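Local coordinates for protein nonsense-mediated mRNA decay factor SMG5 (Homo sapiens, PDB 2HWY) that acts in nonsense-mediated mRNA decay, where it promotes UPF1 dephosphorylation without RNase activity of its own, and is represented here by its C-terminal PIN domain, at residues L126-V131 with L154-Q159; R55-E60 with R66-Q71. All blocks are in the same frame, centred on the assembly; numbering follows the deposited sequence.

Interaction 1 (L126-V131 with L154-Q159)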
ATOM      1  N   LEU A 126       6.707   6.426  -0.268  1.00 26.00           N
ATOM      2  CA  LEU A 126       6.535   5.895  -1.596  1.00 26.07           C
ATOM      3  C   LEU A 126       5.248   5.079  -1.697  1.00 25.90           C
ATOM      4  O   LEU A 126       4.990   4.186  -0.890  1.00 25.74           O
ATOM      5  CB  LEU A 126       7.752   5.047  -1.910  1.00 25.96           C
ATOM      6  CG  LEU A 126       7.870   4.231  -3.184  1.00 25.89           C
ATOM      7  CD1 LEU A 126       6.921   4.641  -4.302  1.00 26.33           C
ATOM      8  CD2 LEU A 126       9.307   4.382  -3.620  1.00 26.59           C
ATOM      9  N   ASP A 127       4.450   5.402  -2.708  1.00 25.98           N
ATOM     10  CA  ASP A 127       3.115   4.874  -2.866  1.00 26.19           C
ATOM     11  C   ASP A 127       3.051   3.738  -3.890  1.00 26.55           C
ATOM     12  O   ASP A 127       3.592   3.863  -4.982  1.00 27.00           O
ATOM     13  CB  ASP A 127       2.241   6.011  -3.341  1.00 26.04           C
ATOM     14  CG  ASP A 127       0.826   5.871  -2.910  1.00 26.14           C
ATOM     15  OD1 ASP A 127       0.304   4.736  -2.972  1.00 23.06           O
ATOM     16  OD2 ASP A 127       0.242   6.925  -2.522  1.00 27.59           O
ATOM     17  N   ASN A 128       2.361   2.653  -3.543  1.00 26.75           N
ATOM     18  CA  ASN A 128       2.120   1.516  -4.435  1.00 27.10           C
ATOM     19  C   ASN A 128       0.658   1.291  -4.847  1.00 27.32           C
ATOM     20  O   ASN A 128      -0.096   0.777  -4.029  1.00 27.64           O
ATOM     21  CB  ASN A 128       2.494   0.254  -3.672  1.00 27.15           C
ATOM     22  CG  ASN A 128       3.958   0.070  -3.536  1.00 27.68           C
ATOM     23  OD1 ASN A 128       4.769   0.935  -3.907  1.00 29.08           O
ATOM     24  ND2 ASN A 128       4.331  -1.086  -3.005  1.00 27.38           N
ATOM     25  N   PRO A 129       0.241   1.670  -6.082  1.00 27.80           N
ATOM     26  CA  PRO A 129      -1.049   1.264  -6.642  1.00 28.20           C
ATOM     27  C   PRO A 129      -0.991   0.222  -7.771  1.00 28.41           C
ATOM     28  O   PRO A 129       0.048  -0.388  -8.010  1.00 28.06           O
ATOM     29  CB  PRO A 129      -1.586   2.608  -7.167  1.00 27.65           C
ATOM     30  CG  PRO A 129      -0.358   3.251  -7.744  1.00 27.66           C
ATOM     31  CD  PRO A 129       0.867   2.618  -7.020  1.00 28.26           C
ATOM     32  N   SER A 130      -2.111   0.067  -8.479  1.00 29.25           N
ATOM     33  CA  SER A 130      -2.145  -0.521  -9.825  1.00 29.89           C
ATOM     34  C   SER A 130      -2.494   0.593 -10.865  1.00 30.49           C
ATOM     35  O   SER A 130      -2.821   1.721 -10.483  1.00 30.55           O
ATOM     36  CB  SER A 130      -3.509  -1.150 -10.087  1.00 29.69           C
ATOM     37  OG  SER A 130      -3.714  -2.235  -9.200  1.00 30.31           O
ATOM     38  N   VAL A 131      -2.828   0.248 -12.153  1.00 31.10           N
ATOM     39  CA  VAL A 131      -2.690   1.240 -13.242  1.00 31.65           C
ATOM     40  C   VAL A 131      -1.434   2.079 -13.597  1.00 32.33           C
ATOM     41  O   VAL A 131      -1.440   3.313 -13.535  1.00 32.44           O
ATOM     42  CB  VAL A 131      -3.858   2.098 -13.808  1.00 31.78           C
ATOM     43  CG1 VAL A 131      -3.459   2.795 -15.129  1.00 31.43           C
ATOM     44  CG2 VAL A 131      -5.107   1.234 -14.000  1.00 31.90           C
ATOM     45  N   LEU A 154       4.065  -3.773  -9.335  1.00 20.88           N
ATOM     46  CA  LEU A 154       4.995  -4.594 -10.124  1.00 21.02           C
ATOM     47  C   LEU A 154       6.153  -3.807 -10.748  1.00 21.15           C
ATOM     48  O   LEU A 154       7.222  -4.378 -10.976  1.00 21.54           O
ATOM     49  CB  LEU A 154       4.260  -5.378 -11.211  1.00 20.86           C
ATOM     50  CG  LEU A 154       3.040  -6.191 -10.758  1.00 20.45           C
ATOM     51  CD1 LEU A 154       2.665  -7.155 -11.836  1.00 20.11           C
ATOM     52  CD2 LEU A 154       3.292  -6.925  -9.457  1.00 19.73           C
ATOM     53  N   ASP A 155       5.949  -2.511 -11.049  1.00 20.00           N
ATOM     54  CA  ASP A 155       7.053  -1.673 -11.498  1.00 20.00           C
ATOM     55  C   ASP A 155       8.091  -1.491 -10.395  1.00 20.00           C
ATOM     56  O   ASP A 155       9.261  -1.707 -10.574  1.00 20.58           O
ATOM     57  CB  ASP A 155       6.537  -0.310 -11.964  1.00 20.00           C
ATOM     58  N   PHE A 156       7.594  -1.151  -9.208  1.00 21.65           N
ATOM     59  CA  PHE A 156       8.457  -1.020  -8.040  1.00 22.01           C
ATOM     60  C   PHE A 156       9.149  -2.368  -7.754  1.00 22.16           C
ATOM     61  O   PHE A 156      10.356  -2.420  -7.513  1.00 21.83           O
ATOM     62  CB  PHE A 156       7.632  -0.546  -6.833  1.00 22.22           C
ATOM     63  CG  PHE A 156       8.444  -0.334  -5.573  1.00 22.29           C
ATOM     64  CD1 PHE A 156       8.972   0.913  -5.264  1.00 21.53           C
ATOM     65  CD2 PHE A 156       8.653  -1.386  -4.681  1.00 22.98           C
ATOM     66  CE1 PHE A 156       9.706   1.106  -4.094  1.00 21.91           C
ATOM     67  CE2 PHE A 156       9.397  -1.199  -3.514  1.00 22.42           C
ATOM     68  CZ  PHE A 156       9.924   0.055  -3.226  1.00 22.17           C
ATOM     69  N   TYR A 157       8.378  -3.450  -7.835  1.00 22.50           N
ATOM     70  CA  TYR A 157       8.867  -4.772  -7.469  1.00 22.64           C
ATOM     71  C   TYR A 157       9.944  -5.280  -8.401  1.00 22.74           C
ATOM     72  O   TYR A 157      10.970  -5.819  -7.967  1.00 22.47           O
ATOM     73  CB  TYR A 157       7.737  -5.804  -7.449  1.00 22.83           C
ATOM     74  CG  TYR A 157       8.268  -7.121  -6.984  1.00 22.81           C
ATOM     75  CD1 TYR A 157       8.811  -7.241  -5.701  1.00 23.73           C
ATOM     76  CD2 TYR A 157       8.315  -8.223  -7.829  1.00 22.95           C
ATOM     77  CE1 TYR A 157       9.344  -8.429  -5.253  1.00 22.84           C
ATOM     78  CE2 TYR A 157       8.849  -9.417  -7.392  1.00 22.90           C
ATOM     79  CZ  TYR A 157       9.360  -9.509  -6.096  1.00 23.22           C
ATOM     80  OH  TYR A 157       9.898 -10.689  -5.629  1.00 24.55           O
ATOM     81  N   LYS A 158       9.691  -5.126  -9.692  1.00 22.93           N
ATOM     82  CA  LYS A 158      10.649  -5.537 -10.682  1.00 23.18           C
ATOM     83  C   LYS A 158      11.900  -4.629 -10.603  1.00 23.34           C
ATOM     84  O   LYS A 158      13.027  -5.120 -10.715  1.00 23.41           O
ATOM     85  CB  LYS A 158       9.972  -5.651 -12.064  1.00 23.03           C
ATOM     86  CG  LYS A 158       8.807  -6.708 -12.059  1.00 22.90           C
ATOM     87  CD  LYS A 158       8.740  -7.585 -13.312  1.00 23.28           C
ATOM     88  CE  LYS A 158       9.680  -8.805 -13.227  1.00 24.50           C
ATOM     89  NZ  LYS A 158      10.222  -9.306 -14.569  1.00 22.73           N
ATOM     90  N   GLN A 159      11.732  -3.337 -10.322  1.00 23.78           N
ATOM     91  CA  GLN A 159      12.912  -2.488 -10.024  1.00 24.21           C
ATOM     92  C   GLN A 159      13.689  -2.970  -8.763  1.00 24.30           C
ATOM     93  O   GLN A 159      14.923  -2.954  -8.730  1.00 23.92           O
ATOM     94  CB  GLN A 159      12.539  -0.993  -9.878  1.00 24.35           C
ATOM     95  CG  GLN A 159      12.748  -0.132 -11.156  1.00 24.09           C
ATOM     96  CD  GLN A 159      13.188   1.314 -10.853  1.00 24.52           C
ATOM     97  OE1 GLN A 159      12.986   1.820  -9.745  1.00 24.50           O
ATOM     98  NE2 GLN A 159      13.797   1.979 -11.848  1.00 24.23           N
TER
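L126 and F156 make the apolar part of this contact, the leucine from strand 126-128 and the phenylalanine from helix 154-159. One methyl of L126, CD2, comes to the rim of the aromatic ring and lies close to its plane, 3.3 Å from F156 CE1. Behind it the branch carbon follows, L126 CG lying 3.7 Å from the same F156 CE1, so CD2 and CG of the leucine lie along the CE1-CD1 edge of the ring. F156 reaches across from the helix with CG anti to its backbone N (chi1 -178°), which carries the ring out to the strand. A branched aliphatic chain and a flat aromatic suit this place because neither asks for a polar partner. Were L126 cut back to an alanine, the CE1-CD1 edge of F156 would probably lose its aliphatic neighbour, leaving a gap between strand and helix.

The strand belongs to the parallel sheet of the PIN domain, an alpha/beta fold with helices packed on its faces. L126 and N128 both exchange backbone hydrogen bonds with V6 of the neighbouring strand 4-7, and D127, whose side chain turns away from the helix, is bonded through its backbone to D149 and K151. F156 also touches L5 of strand 4-7 and L22 of helix 16-25. N152, just before helix 153-159, accepts a hydrogen bond on OD1 from the backbone N of D155.

The polar part is slight. The amide end of buried N128 lies loosely over one face of the F156 ring without bonding to it.

Interaction 2 (R55-E60 with R66-Q71); sequences RYLEAE and RYIRCQ
Helix 55-60 runs past strand 68-70 at an axis distance of 9.5 Å, their N-to-C directions 124° apart, so the chain comes back obliquely across the helix it has just left. The backbones are nearest at E60 and I68, whose CA atoms are 7.9 Å apart. I68 carries the contact: its CG1 stands anti to the backbone N (chi1 177°), which sends CD1 out to the helix. There I68 CD1 meets L57 CD2 at 3.3 Å, the side chains crossing at about a right angle, while the Y56 ring makes a looser, oblique approach. The other branch, I68 CG2, lies 4.3 Å from E60 CB; a branched aliphatic residue suits this place by offering a methyl to each side, and L57 answers with one of its own. The E60 carboxylate leads away and accepts a hydrogen bond from Y56 OH to OE2 at 2.9 Å, on its anti side, so the buried tyrosine has a polar partner. E60 OE1 is held by N65. The contact closes the beta-alpha-beta crossover from strand 29-32 through helices 34-43 and 48-63 to 68-70, one of the sheet's two edge strands, with Y56 packed on helix 16-25 and C70 on helix 34-43.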
ATOM      1  N   ARG A  55      -6.557 -10.713   6.027  1.00 20.00           N
ATOM      2  CA  ARG A  55      -6.106 -11.902   6.739  1.00 20.00           C
ATOM      3  C   ARG A  55      -4.583 -11.988   6.757  1.00 20.00           C
ATOM      4  O   ARG A  55      -3.968 -12.227   7.793  1.00 25.76           O
ATOM      5  CB  ARG A  55      -6.695 -13.163   6.104  1.00 20.00           C
ATOM      6  CG  ARG A  55      -8.201 -13.296   6.272  1.00 20.00           C
ATOM      7  N   TYR A  56      -3.938 -11.711   5.621  1.00 26.27           N
ATOM      8  CA  TYR A  56      -2.482 -11.681   5.554  1.00 26.36           C
ATOM      9  C   TYR A  56      -1.907 -10.715   6.557  1.00 26.25           C
ATOM     10  O   TYR A  56      -1.000 -11.060   7.321  1.00 26.10           O
ATOM     11  CB  TYR A  56      -2.015 -11.238   4.167  1.00 27.86           C
ATOM     12  CG  TYR A  56      -0.648 -10.609   4.186  1.00 28.10           C
ATOM     13  CD1 TYR A  56       0.497 -11.395   4.254  1.00 30.13           C
ATOM     14  CD2 TYR A  56      -0.494  -9.222   4.172  1.00 30.16           C
ATOM     15  CE1 TYR A  56       1.763 -10.822   4.286  1.00 29.51           C
ATOM     16  CE2 TYR A  56       0.779  -8.634   4.200  1.00 30.08           C
ATOM     17  CZ  TYR A  56       1.893  -9.445   4.250  1.00 29.64           C
ATOM     18  OH  TYR A  56       3.142  -8.877   4.270  1.00 30.57           O
ATOM     19  N   LEU A  57      -2.428  -9.489   6.515  1.00 26.03           N
ATOM     20  CA  LEU A  57      -1.986  -8.404   7.393  1.00 25.50           C
ATOM     21  C   LEU A  57      -2.058  -8.775   8.859  1.00 24.73           C
ATOM     22  O   LEU A  57      -1.159  -8.433   9.628  1.00 24.68           O
ATOM     23  CB  LEU A  57      -2.813  -7.138   7.135  1.00 26.00           C
ATOM     24  CG  LEU A  57      -2.503  -6.397   5.825  1.00 27.03           C
ATOM     25  CD1 LEU A  57      -3.515  -5.303   5.569  1.00 27.87           C
ATOM     26  CD2 LEU A  57      -1.119  -5.816   5.838  1.00 27.75           C
ATOM     27  N   GLU A  58      -3.109  -9.490   9.238  1.00 23.99           N
ATOM     28  CA  GLU A  58      -3.229  -9.988  10.608  1.00 23.94           C
ATOM     29  C   GLU A  58      -2.253 -11.129  10.917  1.00 23.39           C
ATOM     30  O   GLU A  58      -1.735 -11.240  12.020  1.00 22.69           O
ATOM     31  CB  GLU A  58      -4.665 -10.410  10.884  1.00 23.74           C
ATOM     32  CG  GLU A  58      -5.622  -9.220  10.990  1.00 23.74           C
ATOM     33  CD  GLU A  58      -7.071  -9.591  10.708  1.00 23.54           C
ATOM     34  OE1 GLU A  58      -7.964  -8.844  11.131  1.00 22.31           O
ATOM     35  OE2 GLU A  58      -7.328 -10.631  10.069  1.00 23.82           O
ATOM     36  N   ALA A  59      -2.001 -11.975   9.934  1.00 23.59           N
ATOM     37  CA  ALA A  59      -1.000 -13.028  10.092  1.00 23.80           C
ATOM     38  C   ALA A  59       0.392 -12.413  10.342  1.00 23.96           C
ATOM     39  O   ALA A  59       1.105 -12.826  11.273  1.00 23.68           O
ATOM     40  CB  ALA A  59      -0.985 -13.947   8.878  1.00 23.49           C
ATOM     41  N   GLU A  60       0.776 -11.414   9.542  1.00 23.87           N
ATOM     42  CA  GLU A  60       2.050 -10.736   9.806  1.00 23.92           C
ATOM     43  C   GLU A  60       2.055 -10.102  11.201  1.00 23.72           C
ATOM     44  O   GLU A  60       3.051 -10.171  11.908  1.00 23.99           O
ATOM     45  CB  GLU A  60       2.397  -9.685   8.749  1.00 24.21           C
ATOM     46  CG  GLU A  60       2.608 -10.214   7.326  1.00 24.83           C
ATOM     47  CD  GLU A  60       3.980 -10.877   7.088  1.00 26.10           C
ATOM     48  OE1 GLU A  60       4.569 -11.393   8.079  1.00 22.62           O
ATOM     49  OE2 GLU A  60       4.456 -10.872   5.895  1.00 26.35           O
ATOM     50  N   ARG A  66       7.277  -6.000  12.698  1.00 27.96           N
ATOM     51  CA  ARG A  66       7.249  -4.690  13.286  1.00 28.42           C
ATOM     52  C   ARG A  66       7.316  -3.715  12.174  1.00 28.74           C
ATOM     53  O   ARG A  66       7.285  -2.527  12.381  1.00 28.99           O
ATOM     54  CB  ARG A  66       8.451  -4.477  14.201  1.00 28.66           C
ATOM     55  CG  ARG A  66       8.707  -5.599  15.201  1.00 29.41           C
ATOM     56  CD  ARG A  66       8.445  -5.235  16.659  1.00 29.23           C
ATOM     57  NE  ARG A  66       7.386  -4.263  16.839  1.00 30.61           N
ATOM     58  CZ  ARG A  66       7.501  -3.169  17.574  1.00 30.43           C
ATOM     59  NH1 ARG A  66       8.630  -2.904  18.193  1.00 30.31           N
ATOM     60  NH2 ARG A  66       6.494  -2.336  17.664  1.00 29.92           N
ATOM     61  N   TYR A  67       7.430  -4.245  10.974  1.00 28.93           N
ATOM     62  CA  TYR A  67       7.692  -3.435   9.817  1.00 28.98           C
ATOM     63  C   TYR A  67       6.441  -3.273   9.052  1.00 29.25           C
ATOM     64  O   TYR A  67       6.466  -3.016   7.890  1.00 29.63           O
ATOM     65  CB  TYR A  67       8.722  -4.089   8.940  1.00 29.38           C
ATOM     66  CG  TYR A  67      10.056  -4.140   9.581  1.00 29.76           C
ATOM     67  CD1 TYR A  67      10.552  -5.307  10.053  1.00 30.17           C
ATOM     68  CD2 TYR A  67      10.798  -3.010   9.754  1.00 30.09           C
ATOM     69  CE1 TYR A  67      11.739  -5.352  10.651  1.00 30.09           C
ATOM     70  CE2 TYR A  67      11.975  -3.062  10.359  1.00 29.93           C
ATOM     71  CZ  TYR A  67      12.442  -4.231  10.799  1.00 29.75           C
ATOM     72  OH  TYR A  67      13.637  -4.306  11.408  1.00 30.62           O
ATOM     73  N   ILE A  68       5.324  -3.427   9.723  1.00 29.12           N
ATOM     74  CA  ILE A  68       4.070  -3.184   9.081  1.00 28.86           C
ATOM     75  C   ILE A  68       3.014  -2.556   9.998  1.00 28.82           C
ATOM     76  O   ILE A  68       2.899  -2.928  11.139  1.00 29.17           O
ATOM     77  CB  ILE A  68       3.645  -4.417   8.317  1.00 28.70           C
ATOM     78  CG1 ILE A  68       2.307  -4.243   7.679  1.00 28.87           C
ATOM     79  CG2 ILE A  68       3.594  -5.592   9.175  1.00 28.96           C
ATOM     80  CD1 ILE A  68       1.842  -5.474   7.178  1.00 29.70           C
ATOM     81  N   ARG A  69       2.280  -1.563   9.516  1.00 28.13           N
ATOM     82  CA  ARG A  69       1.290  -0.900  10.337  1.00 27.80           C
ATOM     83  C   ARG A  69       0.067  -0.518   9.579  1.00 27.30           C
ATOM     84  O   ARG A  69       0.117  -0.363   8.402  1.00 27.43           O
ATOM     85  CB  ARG A  69       1.882   0.336  10.912  1.00 27.80           C
ATOM     86  CG  ARG A  69       3.239   0.141  11.395  1.00 28.72           C
ATOM     87  CD  ARG A  69       3.707   1.350  12.121  1.00 29.28           C
ATOM     88  NE  ARG A  69       2.691   2.385  12.181  1.00 29.70           N
ATOM     89  CZ  ARG A  69       2.943   3.660  11.965  1.00 30.24           C
ATOM     90  NH1 ARG A  69       4.167   4.034  11.671  1.00 30.87           N
ATOM     91  NH2 ARG A  69       1.977   4.544  12.017  1.00 30.06           N
ATOM     92  N   CYS A  70      -1.044  -0.330  10.269  1.00 26.73           N
ATOM     93  CA  CYS A  70      -2.108   0.485   9.753  1.00 26.11           C
ATOM     94  C   CYS A  70      -2.086   1.739  10.542  1.00 25.60           C
ATOM     95  O   CYS A  70      -1.479   1.806  11.560  1.00 25.75           O
ATOM     96  CB  CYS A  70      -3.427  -0.215   9.899  1.00 25.80           C
ATOM     97  SG  CYS A  70      -3.348  -1.905   9.575  1.00 25.73           S
ATOM     98  N   GLN A  71      -2.731   2.757  10.051  1.00 20.00           N
ATOM     99  CA  GLN A  71      -2.506   4.054  10.562  1.00 20.00           C
ATOM    100  C   GLN A  71      -3.763   4.647  11.147  1.00 20.00           C
ATOM    101  O   GLN A  71      -4.733   3.967  11.378  1.00 24.04           O
ATOM    102  CB  GLN A  71      -2.018   4.918   9.449  1.00 20.00           C
TER

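Interactions 1 and 2 both join a helix to the same parallel sheet, but on opposite sides of the chain's centre, their own centres about 19 Å apart and their nearest atoms about 11 Å. Both are partly buried: one of three touching residues is buried in interaction 1, two of four in interaction 2. Interaction 1 uses an inner strand, 125-128, and sets a leucine against an aromatic ring; interaction 2 uses an edge strand, 68-70, and meets mainly by aliphatic methyls, a tyrosine ring nearby, while its helix keeps a polar tyrosine-glutamate pair beside them. Helix 16-25 is a shared neighbour, touching F156 in one and Y56 and E60 in the other.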